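PDB 1Y7U: acyl-CoA hydrolase from Bacillus cereus, which probably hydrolyses long-chain fatty acyl-CoA thioesters to free fatty acids and coenzyme A, and binds coenzyme A and calcium. Local coordinates for residues V20-R25 with L43-M48. Numbering follows the deposited sequence.
Sequences VFKTSR and LSEMDM
Lys22 reaches from its strand over the carboxylate of Glu45 on the facing helix. Its NZ lies 2.6 Å from Glu45 OE2, as a hydrogen bond within a salt bridge. The ammonium group sits above the carboxylate, about 70° out of its plane. It favours one oxygen, for Lys22 NZ is 3.9 Å from Glu45 OE1. The last carbon of the lysine, CE, stays 3.9 Å from Glu45 OE2, so the charged end does the touching. CG of Lys22 is anti to the backbone N (chi1 -177°), and the chain runs on extended from there. The CA atoms of Lys22 and Glu45 are 9.2 Å apart, and the extended lysine chain covers more than half of that distance. The glutamate chain instead bends at chi2 (69°), and the two side chains cross at about a right angle. Both residues lie in a hotdog fold, where the long helix 39-58 packs against a curved antiparallel sheet. Strand 20-25 is an outermost strand of that sheet within the chain, and the salt bridge ties it to the helix. One residue pair carries the contact, and only 99 Å² is buried in all. Along the same strand, Val20 packs on Val49 and Ile52 further along the helix. Glu45 also rests on Tyr84 of the neighbouring strand 81-91, whose backbone is hydrogen-bonded to that of Lys22. Lys41, one helical turn before Glu45, makes a long, weak ion pair with OE1. Lys22 also packs against Lys22 of a second subunit.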
loop_
_atom_site.group_PDB
_atom_site.type_symbol
_atom_site.label_atom_id
_atom_site.label_comp_id
_atom_site.label_asym_id
_atom_site.label_seq_id
_atom_site.Cartn_x
_atom_site.Cartn_y
_atom_site.Cartn_z
ATOM N N VAL A 20 7.790 -10.836 20.445
ATOM C CA VAL A 20 6.853 -10.564 19.356
ATOM C C VAL A 20 7.186 -11.417 18.129
ATOM O O VAL A 20 8.314 -11.386 17.634
ATOM C CB VAL A 20 6.916 -9.084 18.924
ATOM C CG1 VAL A 20 6.077 -8.871 17.686
ATOM C CG2 VAL A 20 6.422 -8.187 20.034
ATOM N N PHE A 21 6.216 -12.182 17.639
ATOM C CA PHE A 21 6.452 -13.005 16.461
ATOM C C PHE A 21 5.670 -12.490 15.270
ATOM O O PHE A 21 4.547 -12.013 15.409
ATOM C CB PHE A 21 6.016 -14.451 16.674
ATOM C CG PHE A 21 6.853 -15.208 17.640
ATOM C CD1 PHE A 21 6.500 -15.269 18.981
ATOM C CD2 PHE A 21 7.984 -15.887 17.209
ATOM C CE1 PHE A 21 7.261 -15.998 19.880
ATOM C CE2 PHE A 21 8.757 -16.622 18.101
ATOM C CZ PHE A 21 8.395 -16.677 19.439
ATOM N N LYS A 22 6.264 -12.613 14.093
ATOM C CA LYS A 22 5.590 -12.209 12.879
ATOM C C LYS A 22 6.148 -12.965 11.704
ATOM O O LYS A 22 7.318 -12.820 11.378
ATOM C CB LYS A 22 5.770 -10.724 12.623
ATOM C CG LYS A 22 5.021 -10.228 11.401
ATOM C CD LYS A 22 5.487 -8.834 11.075
ATOM C CE LYS A 22 4.550 -8.119 10.134
ATOM N NZ LYS A 22 5.055 -6.737 9.915
ATOM N N THR A 23 5.331 -13.790 11.072
ATOM C CA THR A 23 5.802 -14.498 9.900
ATOM C C THR A 23 4.963 -14.021 8.714
ATOM O O THR A 23 3.739 -13.917 8.802
ATOM C CB THR A 23 5.741 -16.038 10.089
ATOM O OG1 THR A 23 5.299 -16.661 8.878
ATOM C CG2 THR A 23 4.834 -16.401 11.241
ATOM N N SER A 24 5.638 -13.685 7.618
ATOM C CA SER A 24 4.971 -13.187 6.430
ATOM C C SER A 24 5.368 -13.916 5.172
ATOM O O SER A 24 6.329 -14.680 5.143
ATOM C CB SER A 24 5.273 -11.704 6.231
ATOM O OG SER A 24 4.737 -10.928 7.285
ATOM N N ARG A 25 4.601 -13.647 4.127
ATOM C CA ARG A 25 4.820 -14.208 2.811
ATOM C C ARG A 25 5.751 -13.204 2.123
ATOM O O ARG A 25 5.862 -12.062 2.560
ATOM C CB ARG A 25 3.475 -14.284 2.082
ATOM C CG ARG A 25 3.312 -15.453 1.153
ATOM C CD ARG A 25 1.880 -15.560 0.674
ATOM N NE ARG A 25 1.734 -16.641 -0.294
ATOM C CZ ARG A 25 2.098 -16.562 -1.573
ATOM N NH1 ARG A 25 2.629 -15.443 -2.067
ATOM N NH2 ARG A 25 1.951 -17.618 -2.360
ATOM N N LEU A 43 14.623 -4.262 7.037
ATOM C CA LEU A 43 14.872 -3.258 8.062
ATOM C C LEU A 43 13.561 -2.645 8.549
ATOM O O LEU A 43 13.335 -2.527 9.752
ATOM C CB LEU A 43 15.791 -2.169 7.517
ATOM C CG LEU A 43 17.180 -2.662 7.096
ATOM C CD1 LEU A 43 17.935 -1.569 6.364
ATOM C CD2 LEU A 43 17.935 -3.121 8.323
ATOM N N SER A 44 12.685 -2.260 7.627
ATOM C CA SER A 44 11.416 -1.672 8.032
ATOM C C SER A 44 10.699 -2.630 8.981
ATOM O O SER A 44 10.172 -2.232 10.026
ATOM C CB SER A 44 10.533 -1.404 6.819
ATOM O OG SER A 44 9.320 -0.783 7.209
ATOM N N GLU A 45 10.702 -3.904 8.621
ATOM C CA GLU A 45 10.035 -4.905 9.425
ATOM C C GLU A 45 10.699 -5.166 10.768
ATOM O O GLU A 45 10.010 -5.391 11.761
ATOM C CB GLU A 45 9.929 -6.208 8.646
ATOM C CG GLU A 45 8.568 -6.828 8.761
ATOM C CD GLU A 45 7.516 -6.022 8.041
ATOM O OE1 GLU A 45 7.399 -6.173 6.809
ATOM O OE2 GLU A 45 6.814 -5.230 8.704
HETATM N N MSE A 46 12.028 -5.158 10.812
HETATM C CA MSE A 46 12.724 -5.400 12.072
HETATM C C MSE A 46 12.330 -4.328 13.074
HETATM O O MSE A 46 11.969 -4.626 14.216
HETATM C CB MSE A 46 14.232 -5.366 11.874
HETATM C CG MSE A 46 14.764 -6.441 10.968
HETATM SE SE MSE A 46 16.679 -6.323 10.839
HETATM C CE MSE A 46 17.134 -8.069 11.516
ATOM N N ASP A 47 12.402 -3.077 12.632
ATOM C CA ASP A 47 12.053 -1.939 13.471
ATOM C C ASP A 47 10.598 -2.026 13.934
ATOM O O ASP A 47 10.288 -1.778 15.099
ATOM C CB ASP A 47 12.282 -0.634 12.690
ATOM C CG ASP A 47 11.814 0.601 13.445
ATOM O OD1 ASP A 47 12.385 0.904 14.512
ATOM O OD2 ASP A 47 10.871 1.277 12.971
HETATM N N MSE A 48 9.715 -2.402 13.019
HETATM C CA MSE A 48 8.295 -2.487 13.317
HETATM C C MSE A 48 7.987 -3.450 14.439
HETATM O O MSE A 48 7.385 -3.090 15.453
HETATM C CB MSE A 48 7.528 -2.911 12.068
HETATM C CG MSE A 48 6.020 -2.982 12.256
HETATM SE SE MSE A 48 5.217 -1.295 12.787
HETATM C CE MSE A 48 4.866 -1.742 14.617
#